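CalsepRRP (Calystegia sepium, PDB 1JY5) belongs to the RNase T2 family, whose members generally cleave RNA, although such an activity can be assigned to this RNase-like protein only tentatively. Local coordinates at residues E4-T9 and D48-T53; R163-V168 and L188-S193; Y100-H105 and E118-T123; T53-C58 and G106-P111. All coordinates share one frame; numbering follows the deposited sequence.

Contact 1 (E4-T9 and D48-T53); sequences EFDYFT and DYDDGT
One face of the Tyr7 ring is covered by the methylene of Asp48, whose CB lies 3.9 Å from the ring centroid in a CH-pi contact offset toward the rim, near CZ. The CA of Asp50 lies in the plane of the same ring, at its edge. Tyr7 CG sits between its backbone N and carbonyl carbon (chi1 68°), and from there the ring reaches across Asp48. The Tyr49 ring presents its edge to the N-terminal segment, with CE2 3.5 Å from Glu4 O, while its hydroxyl is hydrogen-bonded to Lys3 O. The carboxylates of Asp6 and Asp50 are stacked with planes 9° apart, although Asp6 OD1 and Asp50 OD2 are like-charged acceptors 3.2 Å from each other. Their repulsion is probably eased by the partners of Asp6 OD1, which forms a salt bridge with Lys3 and takes a hydrogen bond from Asp50 N (2.7 Å, 170°) on its anti lone pair. The carboxylate oxygen OD2 of the buried Asp48 accepts from Thr9 OG1 at 2.7 Å, met nearly along its C-O axis. Water 2 is hydrogen-bonded to both Tyr7 OH and Thr53 O. The backbones are joined by Asp48 N to Tyr7 O and by a double acceptor: Asp48 O takes Asp6 N at 2.7 Å and Tyr7 N at 3.2 Å. Two residues thus face one, a classic beta bulge, which closes the antiparallel pairing of strands 7-14 and 40-48 just before the type I turn from Tyr49 to Gly52.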
# COMPACT_ATOMS: atom_id res chain seq x y z
N GLU A 4 11.15 14.76 12.40
CA GLU A 4 10.49 13.47 12.56
C GLU A 4 9.20 13.54 11.75
O GLU A 4 8.57 14.60 11.67
CB GLU A 4 10.16 13.20 14.03
CG GLU A 4 9.79 11.74 14.32
CD GLU A 4 9.23 11.53 15.73
OE1 GLU A 4 9.38 12.45 16.57
OE2 GLU A 4 8.65 10.45 15.99
N PHE A 5 8.81 12.43 11.15
CA PHE A 5 7.59 12.39 10.34
C PHE A 5 6.36 12.67 11.20
O PHE A 5 6.39 12.50 12.42
CB PHE A 5 7.47 11.02 9.65
CG PHE A 5 7.16 9.88 10.58
CD1 PHE A 5 5.86 9.40 10.70
CD2 PHE A 5 8.17 9.27 11.31
CE1 PHE A 5 5.57 8.32 11.53
CE2 PHE A 5 7.89 8.19 12.15
CZ PHE A 5 6.59 7.72 12.26
N ASP A 6 5.29 13.11 10.56
CA ASP A 6 4.06 13.46 11.28
C ASP A 6 3.05 12.33 11.41
O ASP A 6 2.49 12.12 12.48
CB ASP A 6 3.40 14.66 10.60
CG ASP A 6 4.26 15.90 10.65
OD1 ASP A 6 4.34 16.62 9.63
OD2 ASP A 6 4.86 16.16 11.72
N TYR A 7 2.83 11.60 10.32
CA TYR A 7 1.87 10.51 10.35
C TYR A 7 2.27 9.42 9.36
O TYR A 7 3.18 9.60 8.54
CB TYR A 7 0.48 11.05 10.00
CG TYR A 7 0.36 11.51 8.56
CD1 TYR A 7 -0.03 10.63 7.55
CD2 TYR A 7 0.72 12.81 8.20
CE1 TYR A 7 -0.06 11.03 6.21
CE2 TYR A 7 0.70 13.22 6.86
CZ TYR A 7 0.32 12.33 5.87
OH TYR A 7 0.35 12.71 4.56
N PHE A 8 1.58 8.29 9.46
CA PHE A 8 1.82 7.14 8.61
C PHE A 8 0.76 7.03 7.51
O PHE A 8 -0.44 7.22 7.77
CB PHE A 8 1.74 5.85 9.43
CG PHE A 8 2.99 5.50 10.17
CD1 PHE A 8 2.98 5.34 11.56
CD2 PHE A 8 4.16 5.22 9.48
CE1 PHE A 8 4.11 4.91 12.24
CE2 PHE A 8 5.30 4.79 10.15
CZ PHE A 8 5.28 4.63 11.53
N THR A 9 1.19 6.73 6.29
CA THR A 9 0.24 6.50 5.21
C THR A 9 0.39 5.03 4.83
O THR A 9 1.49 4.58 4.51
CB THR A 9 0.52 7.35 3.94
OG1 THR A 9 0.10 8.70 4.15
CG2 THR A 9 -0.22 6.78 2.72
N ASP A 48 5.12 10.17 6.71
CA ASP A 48 4.86 11.39 5.93
C ASP A 48 4.80 12.65 6.77
O ASP A 48 4.72 12.60 7.99
CB ASP A 48 3.54 11.26 5.16
CG ASP A 48 3.62 10.29 3.98
OD1 ASP A 48 4.66 10.29 3.27
OD2 ASP A 48 2.64 9.55 3.74
N TYR A 49 4.85 13.79 6.08
CA TYR A 49 4.76 15.10 6.71
C TYR A 49 3.38 15.68 6.41
O TYR A 49 2.83 15.45 5.33
CB TYR A 49 5.82 16.03 6.14
CG TYR A 49 7.23 15.72 6.55
CD1 TYR A 49 8.28 15.80 5.63
CD2 TYR A 49 7.54 15.36 7.87
CE1 TYR A 49 9.59 15.55 6.01
CE2 TYR A 49 8.85 15.10 8.26
CZ TYR A 49 9.87 15.20 7.32
OH TYR A 49 11.18 14.95 7.69
N ASP A 50 2.84 16.44 7.35
CA ASP A 50 1.52 17.04 7.19
C ASP A 50 1.40 17.96 5.97
O ASP A 50 0.32 18.10 5.40
CB ASP A 50 1.13 17.84 8.44
CG ASP A 50 0.94 16.96 9.66
OD1 ASP A 50 0.31 15.88 9.53
OD2 ASP A 50 1.39 17.36 10.76
N ASP A 51 2.51 18.59 5.57
CA ASP A 51 2.47 19.51 4.44
C ASP A 51 2.45 18.85 3.07
O ASP A 51 2.51 19.53 2.04
CB ASP A 51 3.63 20.52 4.53
CG ASP A 51 5.01 19.88 4.41
OD1 ASP A 51 6.00 20.58 4.68
OD2 ASP A 51 5.10 18.68 4.05
N GLY A 52 2.38 17.52 3.04
CA GLY A 52 2.33 16.83 1.76
C GLY A 52 3.66 16.35 1.23
O GLY A 52 3.72 15.76 0.16
N THR A 53 4.74 16.64 1.95
CA THR A 53 6.05 16.17 1.53
C THR A 53 6.35 15.04 2.50
O THR A 53 5.51 14.70 3.34
CB THR A 53 7.15 17.25 1.64
OG1 THR A 53 7.36 17.59 3.01
CG2 THR A 53 6.76 18.50 0.85
O HOH W 1 4.44 19.17 7.48
O HOH W 2 2.84 13.81 2.96

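Contact 2 (R163-V168 and L188-S193); sequences RVTPVV and LQECPS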
# COMPACT_ATOMS: atom_id res chain seq x y z
N ARG A 163 -14.23 5.28 9.82
CA ARG A 163 -14.52 6.54 10.49
C ARG A 163 -13.49 7.59 10.05
O ARG A 163 -13.37 8.65 10.64
CB ARG A 163 -14.51 6.36 12.01
CG ARG A 163 -15.55 5.36 12.51
CD ARG A 163 -15.27 4.90 13.94
NE ARG A 163 -16.22 3.87 14.38
CZ ARG A 163 -16.07 3.12 15.46
NH1 ARG A 163 -15.00 3.26 16.23
NH2 ARG A 163 -16.99 2.21 15.77
N VAL A 164 -12.75 7.26 8.99
CA VAL A 164 -11.79 8.19 8.42
C VAL A 164 -11.92 8.09 6.90
O VAL A 164 -12.36 7.07 6.36
CB VAL A 164 -10.31 7.91 8.85
CG1 VAL A 164 -10.13 8.27 10.32
CG2 VAL A 164 -9.95 6.44 8.61
N THR A 165 -11.55 9.15 6.21
CA THR A 165 -11.67 9.17 4.76
C THR A 165 -10.37 8.76 4.08
O THR A 165 -9.30 9.29 4.38
CB THR A 165 -12.11 10.57 4.29
OG1 THR A 165 -13.36 10.90 4.92
CG2 THR A 165 -12.30 10.60 2.77
N PRO A 166 -10.45 7.78 3.18
CA PRO A 166 -9.27 7.30 2.46
C PRO A 166 -8.95 8.21 1.28
O PRO A 166 -9.76 9.06 0.89
CB PRO A 166 -9.70 5.92 1.99
CG PRO A 166 -11.15 6.14 1.66
CD PRO A 166 -11.62 6.94 2.86
N VAL A 167 -7.76 8.04 0.73
CA VAL A 167 -7.35 8.79 -0.44
C VAL A 167 -7.29 7.71 -1.52
O VAL A 167 -6.76 6.63 -1.28
CB VAL A 167 -5.95 9.44 -0.23
CG1 VAL A 167 -5.51 10.14 -1.51
CG2 VAL A 167 -6.02 10.46 0.91
N VAL A 168 -7.89 7.98 -2.67
CA VAL A 168 -7.89 7.01 -3.76
C VAL A 168 -7.24 7.55 -5.02
O VAL A 168 -7.49 8.69 -5.42
CB VAL A 168 -9.33 6.56 -4.13
CG1 VAL A 168 -9.26 5.48 -5.21
CG2 VAL A 168 -10.07 6.02 -2.89
N LEU A 188 -6.10 5.30 13.55
CA LEU A 188 -6.58 5.83 12.28
C LEU A 188 -6.75 7.34 12.39
O LEU A 188 -7.20 7.84 13.41
CB LEU A 188 -7.94 5.23 11.95
CG LEU A 188 -7.93 3.80 11.43
CD1 LEU A 188 -9.28 3.14 11.62
CD2 LEU A 188 -7.53 3.85 9.97
N GLN A 189 -6.39 8.07 11.35
CA GLN A 189 -6.59 9.52 11.36
C GLN A 189 -6.91 9.92 9.93
O GLN A 189 -6.84 9.11 9.01
CB GLN A 189 -5.34 10.26 11.82
CG GLN A 189 -4.17 10.16 10.86
CD GLN A 189 -3.05 11.12 11.20
OE1 GLN A 189 -2.41 11.01 12.24
NE2 GLN A 189 -2.82 12.09 10.31
N GLU A 190 -7.28 11.19 9.75
CA GLU A 190 -7.58 11.69 8.42
C GLU A 190 -6.26 11.97 7.72
O GLU A 190 -5.28 12.33 8.37
CB GLU A 190 -8.38 13.00 8.50
CG GLU A 190 -9.73 12.89 9.21
CD GLU A 190 -10.74 12.09 8.42
OE1 GLU A 190 -10.42 11.68 7.28
OE2 GLU A 190 -11.86 11.88 8.93
N CYS A 191 -6.24 11.77 6.41
CA CYS A 191 -5.05 12.06 5.63
C CYS A 191 -5.14 13.54 5.28
O CYS A 191 -6.20 14.13 5.38
CB CYS A 191 -5.06 11.26 4.33
SG CYS A 191 -4.91 9.46 4.46
N PRO A 192 -4.01 14.15 4.88
CA PRO A 192 -4.03 15.57 4.52
C PRO A 192 -5.04 15.81 3.39
O PRO A 192 -5.25 14.94 2.55
CB PRO A 192 -2.60 15.83 4.07
CG PRO A 192 -1.81 14.89 4.94
CD PRO A 192 -2.63 13.62 4.88
N SER A 193 -5.64 16.99 3.37
CA SER A 193 -6.61 17.33 2.33
C SER A 193 -5.95 17.19 0.97
O SER A 193 -4.85 17.70 0.75
CB SER A 193 -7.10 18.78 2.49
OG SER A 193 -7.78 18.96 3.72
O HOH W 3 -7.23 7.92 6.53
O HOH W 4 -8.57 11.60 5.07
O HOH W 5 -13.91 11.03 7.48
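Val164 and Thr165, in the link from helix 151-162 to strand 167-171, meet the residues around strand 188-189 at the surface of the antiparallel sheet; both strands pair with strand 174-182. The apolar part is carried by Val164, whose two methyl groups divide the work. CG2 packs on Leu188 CD2 at 3.8 Å, and CG1 rests against the backbone of Gln189, 3.6 Å from its carbonyl O. Leu188 also touches Leu162, so the valine continues an apolar patch beside the end of the helix. An alanine in place of Val164 would probably leave Leu188 CD2 and the Gln189 peptide without their methyl partners and open a gap between the two segments. Further along, Val167 CG2 touches Cys191 CB at 3.6 Å, next to the disulfide that ties Cys191 to Cys181.

The polar part centres on Glu190. Its chain is bent at chi2 (-69°), folding CD back toward the Val164-Thr165 backbone, and OE1 accepts from Thr165 N at 3.0 Å. That bond is nearly straight at 169°, reaching OE1 on the syn side but 27° out of the carboxylate plane. The other oxygen, OE2, accepts from water 5, which lies 2.6 Å from Thr165 OG1 and is hydrogen-bonded to it. Water 3 donates to both Thr165 O and Gln189 O, and water 4 takes the N-H of Cys191. With a single direct hydrogen bond between them, the segments are held largely through water and methyl contacts, and the backbone N-H and water at the carboxylate are likely to stabilise its negative charge.

Contact 3 (Y100-H105 and E118-T123); sequences YEWAKH and EYFSTT. Unlike the reference sequence in segment 118-123: Thr123 (reference Ala).
Trp102 and Tyr119 join helices 97-106 and 116-129 in a buried helix-helix contact made almost entirely of aromatic side chains, the axes of segments 100-105 and 118-123 passing 11.4 Å apart, their directions 110° apart. From CB onward, the tryptophan can be followed across the interface. CB meets the edge of the Phe120 ring, 3.9 Å from CZ. CG stands anti to the backbone N (chi1 167°), and the indole beyond it lies alongside Tyr119, the two side chains running past each other in opposite directions. On the benzene part, Trp102 CE3 is 3.9 Å from Tyr119 CD2, and CZ3 is 3.8 Å from Tyr119 CB. The result is an offset edge-to-face stack in which the indole edge is turned toward the tyrosine face, with planes at 63°. NE1, on the pyrrole part, is hydrogen-bonded to Ala61 O. An alanine at Trp102 would probably leave the Tyr119 ring without its edge partner and the Ala61 carbonyl without this donor. The far end of Tyr119 is fixed separately, its hydroxyl bonding to Leu45 O of strand 40-48. Within the second helix, Tyr119 CD2 sits over the centre of the Phe120 ring, 3.7 Å above its plane.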
# COMPACT_ATOMS: atom_id res chain seq x y z
N TYR A 100 13.35 -1.75 -1.71
CA TYR A 100 13.01 -0.41 -2.20
C TYR A 100 12.25 0.41 -1.14
O TYR A 100 12.63 1.55 -0.83
CB TYR A 100 12.15 -0.53 -3.47
CG TYR A 100 11.56 0.78 -3.97
CD1 TYR A 100 12.23 1.55 -4.91
CD2 TYR A 100 10.32 1.21 -3.52
CE1 TYR A 100 11.68 2.74 -5.39
CE2 TYR A 100 9.76 2.39 -3.99
CZ TYR A 100 10.43 3.15 -4.92
OH TYR A 100 9.85 4.32 -5.39
N GLU A 101 11.19 -0.17 -0.58
CA GLU A 101 10.39 0.51 0.43
C GLU A 101 11.16 0.72 1.73
O GLU A 101 10.97 1.72 2.42
CB GLU A 101 9.10 -0.27 0.70
CG GLU A 101 8.14 -0.31 -0.50
CD GLU A 101 7.58 1.06 -0.85
OE1 GLU A 101 7.24 1.29 -2.03
OE2 GLU A 101 7.47 1.92 0.05
N TRP A 102 12.01 -0.23 2.08
CA TRP A 102 12.79 -0.09 3.31
C TRP A 102 13.75 1.08 3.18
O TRP A 102 13.78 1.97 4.02
CB TRP A 102 13.60 -1.34 3.61
CG TRP A 102 14.61 -1.04 4.66
CD1 TRP A 102 15.96 -0.94 4.50
CD2 TRP A 102 14.34 -0.70 6.02
NE1 TRP A 102 16.55 -0.55 5.69
CE2 TRP A 102 15.57 -0.40 6.64
CE3 TRP A 102 13.16 -0.62 6.79
CZ2 TRP A 102 15.67 -0.02 7.98
CZ3 TRP A 102 13.26 -0.24 8.13
CH2 TRP A 102 14.51 0.06 8.71
N ALA A 103 14.55 1.07 2.12
CA ALA A 103 15.52 2.13 1.90
C ALA A 103 14.87 3.50 1.80
O ALA A 103 15.26 4.45 2.48
CB ALA A 103 16.34 1.84 0.64
N LYS A 104 13.84 3.59 0.96
CA LYS A 104 13.16 4.85 0.71
C LYS A 104 12.27 5.37 1.84
O LYS A 104 12.29 6.57 2.15
CB LYS A 104 12.34 4.74 -0.58
CG LYS A 104 11.86 6.07 -1.14
CD LYS A 104 11.04 5.84 -2.40
CE LYS A 104 10.73 7.13 -3.12
NZ LYS A 104 9.88 6.88 -4.31
N HIS A 105 11.50 4.48 2.46
CA HIS A 105 10.57 4.89 3.52
C HIS A 105 10.74 4.23 4.89
O HIS A 105 10.61 4.90 5.92
CB HIS A 105 9.13 4.62 3.05
CG HIS A 105 8.72 5.42 1.85
ND1 HIS A 105 8.48 6.78 1.91
CD2 HIS A 105 8.45 5.04 0.58
CE1 HIS A 105 8.07 7.20 0.73
NE2 HIS A 105 8.04 6.17 -0.10
N GLU A 118 10.43 -4.60 12.64
CA GLU A 118 9.30 -3.87 13.20
C GLU A 118 8.58 -3.11 12.10
O GLU A 118 7.35 -3.04 12.08
CB GLU A 118 9.77 -2.92 14.31
CG GLU A 118 10.53 -3.65 15.42
CD GLU A 118 10.78 -2.81 16.67
OE1 GLU A 118 10.66 -1.57 16.60
OE2 GLU A 118 11.10 -3.40 17.71
N TYR A 119 9.34 -2.56 11.16
CA TYR A 119 8.72 -1.83 10.06
C TYR A 119 7.79 -2.73 9.23
O TYR A 119 6.60 -2.43 9.08
CB TYR A 119 9.78 -1.21 9.14
CG TYR A 119 9.19 -0.61 7.88
CD1 TYR A 119 8.47 0.59 7.91
CD2 TYR A 119 9.34 -1.26 6.65
CE1 TYR A 119 7.91 1.12 6.75
CE2 TYR A 119 8.78 -0.74 5.49
CZ TYR A 119 8.07 0.45 5.55
OH TYR A 119 7.51 0.97 4.40
N PHE A 120 8.32 -3.83 8.71
CA PHE A 120 7.52 -4.74 7.89
C PHE A 120 6.39 -5.47 8.62
O PHE A 120 5.29 -5.61 8.09
CB PHE A 120 8.43 -5.75 7.17
CG PHE A 120 9.26 -5.14 6.06
CD1 PHE A 120 10.59 -4.80 6.27
CD2 PHE A 120 8.69 -4.87 4.81
CE1 PHE A 120 11.35 -4.19 5.25
CE2 PHE A 120 9.43 -4.27 3.80
CZ PHE A 120 10.76 -3.93 4.01
N SER A 121 6.67 -5.94 9.84
CA SER A 121 5.66 -6.65 10.62
C SER A 121 4.52 -5.72 11.05
O SER A 121 3.35 -6.11 11.08
CB SER A 121 6.28 -7.30 11.87
OG SER A 121 6.89 -6.34 12.71
N THR A 122 4.86 -4.47 11.36
CA THR A 122 3.84 -3.53 11.77
C THR A 122 2.95 -3.19 10.57
O THR A 122 1.74 -3.03 10.72
CB THR A 122 4.48 -2.26 12.37
OG1 THR A 122 5.18 -2.62 13.57
CG2 THR A 122 3.41 -1.23 12.71
N THR A 123 3.54 -3.11 9.38
CA THR A 123 2.77 -2.81 8.19
C THR A 123 1.80 -3.96 7.93
O THR A 123 0.63 -3.74 7.60
CB THR A 123 3.68 -2.64 6.96
OG1 THR A 123 4.62 -1.59 7.20
CG2 THR A 123 2.85 -2.28 5.73

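Contact 4 (T53-C58 and G106-P111); sequences TWPSCC and GTCSSP
Cys58 and Cys108 are joined by a disulfide, SG to SG 2.0 Å, with the C-S-S-C torsion at 94°, near the right angle that such bonds prefer and right-handed in sense. Both cysteines adopt the same first torsion (-57°), which sets each sulfur beside its own backbone N and anti to the carbonyl carbon. Pro55 packs against the bridge: its CG is 3.8 Å from Cys108 CB, and its carbonyl carbon is 3.6 Å from Cys108 SG. Thr107 holds OG1 between its backbone N and carbonyl carbon. There the hydroxyl is hydrogen-bonded to Ala103 O, one helical turn back, and also receives a weak, strongly bent bond from Cys58 N (3.2 Å, 121°). The threonine CB comes within 3.4 Å of Cys58 O, and the side chain thus lies against the peptide on both sides of Cys58 CA. In the same turn Gly106 O is gripped twice by Ser109, through N and, at 2.6 Å, through OG in the plane of the carbonyl. Cys57 turns its side chain away from this contact and into a disulfide with Cys90. The backbone of Cys57 is bonded to Lys104 of helix 97-106, while Cys108 touches Pro47 of strand 40-48, so the bridge secures the loop after that strand against the turn that follows helix 97-106.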
# COMPACT_ATOMS: atom_id res chain seq x y z
N THR A 53 4.74 16.64 1.95
CA THR A 53 6.05 16.17 1.53
C THR A 53 6.35 15.04 2.50
O THR A 53 5.51 14.70 3.34
CB THR A 53 7.15 17.25 1.64
OG1 THR A 53 7.36 17.59 3.01
CG2 THR A 53 6.76 18.50 0.85
N TRP A 54 7.53 14.44 2.41
CA TRP A 54 7.88 13.35 3.31
C TRP A 54 9.38 13.12 3.38
O TRP A 54 10.12 13.52 2.49
CB TRP A 54 7.18 12.07 2.84
CG TRP A 54 7.55 11.68 1.43
CD1 TRP A 54 8.62 10.92 1.04
CD2 TRP A 54 6.89 12.10 0.23
NE1 TRP A 54 8.68 10.85 -0.33
CE2 TRP A 54 7.63 11.56 -0.86
CE3 TRP A 54 5.76 12.87 -0.04
CZ2 TRP A 54 7.26 11.78 -2.19
CZ3 TRP A 54 5.40 13.09 -1.37
CH2 TRP A 54 6.15 12.55 -2.43
N PRO A 55 9.85 12.50 4.47
CA PRO A 55 11.28 12.24 4.59
C PRO A 55 11.56 11.04 3.69
O PRO A 55 10.68 10.21 3.48
CB PRO A 55 11.44 11.90 6.07
CG PRO A 55 10.14 11.19 6.37
CD PRO A 55 9.12 12.06 5.67
N SER A 56 12.75 10.95 3.11
CA SER A 56 13.04 9.82 2.25
C SER A 56 14.50 9.41 2.31
O SER A 56 15.37 10.25 2.51
CB SER A 56 12.68 10.14 0.79
OG SER A 56 13.57 11.12 0.26
N CYS A 57 14.76 8.12 2.14
CA CYS A 57 16.12 7.62 2.14
C CYS A 57 16.86 8.08 3.39
O CYS A 57 17.95 8.65 3.31
CB CYS A 57 16.86 8.12 0.90
SG CYS A 57 16.12 7.53 -0.68
N CYS A 58 16.28 7.79 4.54
CA CYS A 58 16.86 8.17 5.81
C CYS A 58 17.97 7.21 6.27
O CYS A 58 18.20 6.16 5.68
CB CYS A 58 15.76 8.24 6.88
SG CYS A 58 14.45 9.41 6.43
N GLY A 106 11.02 2.93 4.91
CA GLY A 106 11.18 2.21 6.16
C GLY A 106 12.19 2.81 7.12
O GLY A 106 11.95 2.92 8.33
N THR A 107 13.34 3.19 6.58
CA THR A 107 14.41 3.79 7.37
C THR A 107 13.91 5.07 8.03
O THR A 107 14.38 5.44 9.10
CB THR A 107 15.62 4.15 6.48
OG1 THR A 107 15.19 4.95 5.37
CG2 THR A 107 16.30 2.88 5.95
N CYS A 108 12.94 5.74 7.41
CA CYS A 108 12.41 6.98 7.96
C CYS A 108 11.34 6.79 9.05
O CYS A 108 10.81 7.77 9.58
CB CYS A 108 11.85 7.85 6.84
SG CYS A 108 13.03 8.28 5.49
N SER A 109 11.01 5.54 9.39
CA SER A 109 10.00 5.28 10.41
C SER A 109 10.56 5.28 11.84
O SER A 109 9.81 5.16 12.82
CB SER A 109 9.29 3.94 10.16
OG SER A 109 10.18 2.84 10.19
N SER A 110 11.87 5.41 11.97
CA SER A 110 12.48 5.46 13.30
C SER A 110 12.27 6.89 13.81
O SER A 110 12.16 7.82 13.03
CB SER A 110 13.98 5.14 13.22
OG SER A 110 14.67 6.02 12.35
N PRO A 111 12.20 7.07 15.14
CA PRO A 111 12.33 6.06 16.19
C PRO A 111 11.05 5.28 16.51
O PRO A 111 11.08 4.37 17.34
CB PRO A 111 12.80 6.87 17.38
CG PRO A 111 11.94 8.09 17.25
CD PRO A 111 12.03 8.41 15.75

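From the N terminus, contact 1 closes first, bringing the entry into strand 7-14 back to the end of strand 40-48. The chain runs on through Thr53, which contacts 1 and 4 share, and contact 4 draws this loop to the turn after helix 97-106. Contact 3 crosses contact 4: its first segment directly precedes 106-111, and its second, 118-123, follows it, so helix 116-129 is tied to the same region. Contact 2 comes last and in series, joining the approach to strand 167-171 with strand 188-189 and the residues after it; about 11 Å separates it from contact 3 at the nearest atoms. It touches contact 1 where Pro192 and Gln189 pack on Tyr7.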